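Local coordinates for flagellar protein FlgA (Thermotoga maritima, PDB 3FRN), which probably acts as a periplasmic chaperone for assembly of the P-ring in the flagellar basal body, at residues 37-41 against 69-75; 107-113 against 124-129. All blocks are in the same frame, centred on the assembly; numbering follows the deposited sequence.

Interaction 1. Residues 37-41 against 69-75; sequences LLPGL and VEGYSSL
P39 and G40 sit at the two central corners of a type II turn, L38 to L41, that fits against the chain leaving strand 65-69, with P39 nearest G71 and two backbone bonds tying the turn to V69. G40 N gives its hydrogen to V69 O at 2.9 Å, approaching from above the carbonyl plane in a rather bent bond (141° at the hydrogen), while V69 N reaches L41 O over a longer 3.3 Å. V69 is therefore gripped through both its N-H and its carbonyl, and its CB lies 3.3 Å from L38 O. CG1 stands anti to the backbone N (chi1 -172°), which lays it near the L38 carbonyl, and CG2 goes the other way to meet L37 CG at 3.7 Å. The P39 ring turns to the next residues: its CB lies 3.8 Å from G71 CA, a closeness that leaves no room for a side chain on G71. P39 CA also makes a CH...O contact with E70 O. Further along, a water donates to Y72 O; its very short approach to P39 O is doubtful. L75, in the first turn of helix 74-87, closes the far end by bringing CD2 to L38 CB at 3.9 Å; L126 and P109 also pack on L75. A proline-glycine type II turn, with glycine at positive phi, here docks the connection between strands 35-37 and 42-45 on the chain that leads from strand 65-69 into helix 74-87, the helix that packs on the hairpin 111-118/121-127.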
# COMPACT_ATOMS: atom_id res chain seq x y z
N LEU A 37 18.44 9.41 17.70
CA LEU A 37 18.49 9.86 16.32
C LEU A 37 19.71 9.29 15.58
O LEU A 37 20.84 9.58 15.94
CB LEU A 37 18.53 11.39 16.31
CG LEU A 37 17.28 12.25 16.15
CD1 LEU A 37 16.03 11.67 16.74
CD2 LEU A 37 17.56 13.63 16.74
N LEU A 38 19.47 8.46 14.56
CA LEU A 38 20.58 7.79 13.84
C LEU A 38 20.73 8.33 12.43
O LEU A 38 19.74 8.73 11.81
CB LEU A 38 20.38 6.26 13.83
CG LEU A 38 20.41 5.50 15.16
CD1 LEU A 38 19.98 4.06 14.97
CD2 LEU A 38 21.80 5.53 15.82
N PRO A 39 21.97 8.37 11.91
CA PRO A 39 22.15 9.15 10.71
C PRO A 39 21.37 8.56 9.52
O PRO A 39 21.32 7.34 9.35
CB PRO A 39 23.66 9.06 10.45
CG PRO A 39 24.06 7.77 11.13
CD PRO A 39 23.22 7.72 12.34
N GLY A 40 20.78 9.44 8.72
CA GLY A 40 20.16 9.06 7.46
C GLY A 40 18.77 8.46 7.54
O GLY A 40 18.22 8.06 6.52
N LEU A 41 18.21 8.40 8.75
CA LEU A 41 16.87 7.84 8.97
C LEU A 41 15.83 8.93 9.23
O LEU A 41 16.15 10.00 9.74
CB LEU A 41 16.88 6.86 10.15
CG LEU A 41 17.75 5.61 10.07
CD1 LEU A 41 17.66 4.80 11.35
CD2 LEU A 41 17.36 4.74 8.90
N VAL A 69 17.31 13.04 9.94
CA VAL A 69 18.65 13.10 10.51
C VAL A 69 19.72 13.07 9.42
O VAL A 69 19.80 12.13 8.63
CB VAL A 69 18.90 11.94 11.48
CG1 VAL A 69 20.21 12.14 12.20
CG2 VAL A 69 17.76 11.86 12.48
N GLU A 70 20.54 14.12 9.38
CA GLU A 70 21.73 14.16 8.53
C GLU A 70 22.67 12.96 8.70
O GLU A 70 22.69 12.28 9.74
CB GLU A 70 22.49 15.46 8.78
CG GLU A 70 21.65 16.70 8.54
CD GLU A 70 22.44 17.99 8.71
OE1 GLU A 70 22.79 18.34 9.86
OE2 GLU A 70 22.68 18.67 7.69
N GLY A 71 23.45 12.67 7.66
CA GLY A 71 24.43 11.59 7.75
C GLY A 71 24.51 10.79 6.46
O GLY A 71 23.63 10.88 5.61
N TYR A 72 25.60 10.04 6.33
CA TYR A 72 25.79 9.11 5.23
C TYR A 72 24.65 8.11 5.23
O TYR A 72 23.99 7.90 6.25
CB TYR A 72 27.16 8.42 5.35
CG TYR A 72 28.27 9.35 4.95
CD1 TYR A 72 28.20 10.06 3.77
CD2 TYR A 72 29.37 9.56 5.77
CE1 TYR A 72 29.19 10.94 3.40
CE2 TYR A 72 30.38 10.44 5.40
CZ TYR A 72 30.28 11.12 4.22
OH TYR A 72 31.26 12.01 3.80
N SER A 73 24.37 7.53 4.06
CA SER A 73 23.13 6.77 3.89
C SER A 73 23.32 5.26 4.01
O SER A 73 22.44 4.50 3.61
CB SER A 73 22.47 7.12 2.56
OG SER A 73 23.36 6.85 1.49
N SER A 74 24.45 4.84 4.57
CA SER A 74 24.82 3.44 4.59
C SER A 74 24.02 2.63 5.59
O SER A 74 23.61 1.50 5.30
CB SER A 74 26.32 3.30 4.88
OG SER A 74 26.62 3.88 6.13
N LEU A 75 23.82 3.18 6.78
CA LEU A 75 23.01 2.50 7.78
C LEU A 75 21.57 2.34 7.26
O LEU A 75 21.03 1.23 7.26
CB LEU A 75 23.03 3.28 9.10
CG LEU A 75 21.97 2.84 10.12
CD1 LEU A 75 22.25 1.41 10.59
CD2 LEU A 75 21.92 3.79 11.30
O HOH W 1 22.01 6.09 7.24

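Interaction 2. Residues 107-113 against 124-129; sequences FEPQTIR and VFLRFP
The F128 ring meets the 107-109 backbone mainly through its CD1-CE1 side: the carbonyl group of F107 lies at the ring edge, with CE1 3.7 Å from F107 C, while E108 O and P109 N approach obliquely. P109 runs alongside the ring, and its CD comes within 4.1 Å of F128 CE1. This is the open end of the antiparallel beta hairpin 111-118/121-127 in the HotDog-like domain. R113 and F125 form a hydrogen-bonded pair, with R113 N to F125 O at 3.0 Å and F125 N to R113 O at 2.7 Å. I112 and L126 make the non-hydrogen-bonded pair beside it, and their side chains leave the sheet on the face covered by helix 74-87, where A78 and E82 touch I112 and V79 touches L126. L126 CD2 fits against both branches of I112, 3.8 Å from CG1 and slightly farther from CG2; CG2, anti to the backbone N, also reaches V124 CG1. The other face carries R113 and F125. The R113 chain is extended as far as CD and then bends at chi3 (61°), bringing its guanidinium obliquely over to F125 CD2, the two planes 56° apart and the approach a loose one. Past the regular pairing, Q110 runs beside R127 in the same direction, its amide turned 59° from the guanidinium, and Q110 NE2 comes to 3.8 Å from P129 CA. R127 NH1 reaches the carbonyl O of the next residue, F128, in a weak bond. Where the strands part, R127 O still takes the N-H of Q110 at 2.7 Å, nearly in line with its C=O bond.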
# COMPACT_ATOMS: atom_id res chain seq x y z
N PHE A 107 28.29 4.50 14.31
CA PHE A 107 27.01 4.15 13.67
C PHE A 107 27.09 3.02 12.63
O PHE A 107 26.23 2.91 11.76
CB PHE A 107 26.30 5.39 13.11
CG PHE A 107 26.09 6.47 14.14
CD1 PHE A 107 25.42 6.20 15.33
CD2 PHE A 107 26.55 7.76 13.92
CE1 PHE A 107 25.23 7.19 16.28
CE2 PHE A 107 26.36 8.77 14.87
CZ PHE A 107 25.70 8.48 16.06
N GLU A 108 28.13 2.18 12.72
CA GLU A 108 28.27 1.02 11.85
C GLU A 108 27.78 -0.19 12.62
O GLU A 108 28.48 -0.66 13.51
CB GLU A 108 29.72 0.78 11.42
CG GLU A 108 30.35 1.88 10.62
CD GLU A 108 31.07 2.88 11.49
OE1 GLU A 108 32.32 2.85 11.55
OE2 GLU A 108 30.38 3.69 12.14
N PRO A 109 26.57 -0.68 12.31
CA PRO A 109 26.03 -1.83 13.03
C PRO A 109 26.80 -3.11 12.73
O PRO A 109 27.36 -3.26 11.64
CB PRO A 109 24.61 -1.94 12.50
CG PRO A 109 24.68 -1.33 11.14
CD PRO A 109 25.63 -0.19 11.28
N GLN A 110 26.83 -4.02 13.70
CA GLN A 110 27.34 -5.35 13.48
C GLN A 110 26.24 -6.21 12.86
O GLN A 110 26.43 -6.81 11.80
CB GLN A 110 27.79 -5.99 14.78
CG GLN A 110 29.04 -5.41 15.41
CD GLN A 110 29.47 -6.22 16.61
OE1 GLN A 110 28.71 -7.06 17.11
NE2 GLN A 110 30.69 -5.99 17.08
N THR A 111 25.09 -6.24 13.53
CA THR A 111 23.97 -7.07 13.14
C THR A 111 22.72 -6.22 12.95
O THR A 111 22.53 -5.21 13.63
CB THR A 111 23.68 -8.14 14.22
OG1 THR A 111 24.89 -8.45 14.92
CG2 THR A 111 23.09 -9.41 13.59
N ILE A 112 21.88 -6.61 12.00
CA ILE A 112 20.60 -5.94 11.78
C ILE A 112 19.49 -6.99 11.71
O ILE A 112 19.40 -7.73 10.73
CB ILE A 112 20.60 -5.07 10.50
CG1 ILE A 112 21.71 -4.01 10.58
CG2 ILE A 112 19.24 -4.40 10.29
CD1 ILE A 112 21.99 -3.29 9.29
N ARG A 113 18.68 -7.07 12.77
CA ARG A 113 17.59 -8.05 12.84
C ARG A 113 16.23 -7.35 12.86
O ARG A 113 16.00 -6.44 13.66
CB ARG A 113 17.76 -8.94 14.08
CG ARG A 113 16.76 -10.10 14.18
CD ARG A 113 16.90 -10.86 15.50
NE ARG A 113 16.65 -10.00 16.66
CZ ARG A 113 16.51 -10.43 17.92
NH1 ARG A 113 16.59 -11.73 18.20
NH2 ARG A 113 16.29 -9.56 18.89
N VAL A 124 13.30 -3.00 14.22
CA VAL A 124 14.63 -3.14 13.66
C VAL A 124 15.68 -3.04 14.75
O VAL A 124 15.96 -1.95 15.29
CB VAL A 124 14.91 -2.04 12.60
CG1 VAL A 124 16.28 -2.24 12.00
CG2 VAL A 124 13.84 -2.06 11.50
N PHE A 125 16.28 -4.18 15.06
CA PHE A 125 17.27 -4.26 16.12
C PHE A 125 18.68 -4.10 15.57
O PHE A 125 19.08 -4.83 14.65
CB PHE A 125 17.14 -5.59 16.86
CG PHE A 125 18.24 -5.83 17.84
CD1 PHE A 125 18.34 -5.05 18.99
CD2 PHE A 125 19.18 -6.84 17.61
CE1 PHE A 125 19.36 -5.27 19.90
CE2 PHE A 125 20.20 -7.06 18.52
CZ PHE A 125 20.29 -6.27 19.67
N LEU A 126 19.43 -3.17 16.15
CA LEU A 126 20.80 -2.91 15.71
C LEU A 126 21.79 -3.19 16.83
O LEU A 126 21.68 -2.61 17.91
CB LEU A 126 20.95 -1.46 15.24
CG LEU A 126 19.91 -0.91 14.28
CD1 LEU A 126 20.17 0.60 14.00
CD2 LEU A 126 19.92 -1.70 12.99
N ARG A 127 22.74 -4.08 16.58
CA ARG A 127 23.85 -4.29 17.47
C ARG A 127 25.03 -3.48 17.07
O ARG A 127 25.48 -3.51 15.94
CB ARG A 127 24.26 -5.76 17.52
CG ARG A 127 24.58 -6.29 18.91
CD ARG A 127 25.81 -5.64 19.57
NE ARG A 127 26.46 -6.53 20.54
CZ ARG A 127 27.01 -6.15 21.69
NH1 ARG A 127 27.03 -4.90 22.07
NH2 ARG A 127 27.57 -7.06 22.48
N PHE A 128 25.54 -2.76 18.03
CA PHE A 128 26.77 -2.01 17.82
C PHE A 128 27.83 -2.61 18.73
O PHE A 128 27.49 -3.28 19.71
CB PHE A 128 26.55 -0.51 18.10
CG PHE A 128 25.56 0.13 17.18
CD1 PHE A 128 25.96 0.62 15.95
CD2 PHE A 128 24.23 0.24 17.54
CE1 PHE A 128 25.04 1.22 15.09
CE2 PHE A 128 23.31 0.81 16.68
CZ PHE A 128 23.72 1.31 15.46
N PRO A 129 29.12 -2.41 18.40
CA PRO A 129 30.19 -2.88 19.29
C PRO A 129 29.99 -2.45 20.75
O PRO A 129 30.31 -3.21 21.66
CB PRO A 129 31.44 -2.23 18.69
CG PRO A 129 31.12 -2.08 17.24
CD PRO A 129 29.66 -1.77 17.18

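In the fold
Interaction 1 is mostly buried and joins the turn after strand 35-37 to the chain between strand 65-69 and helix 74-87, whereas interaction 2 holds together a single hairpin and is only partly buried, with several exposed residues. The first relies on a turn, scattered backbone bonds and aliphatic contacts; the second combines regular strand pairing with an apolar face under the helix and an outer face of arginines, a threonine and F125, with Q110 beyond the paired strands. They meet directly. L38 packs on both L126 and F107, P39 presses on the F107 ring, and L75 touches P109, so one apolar cluster is shared. Residues 69-75 continue into the helix that covers the hairpin.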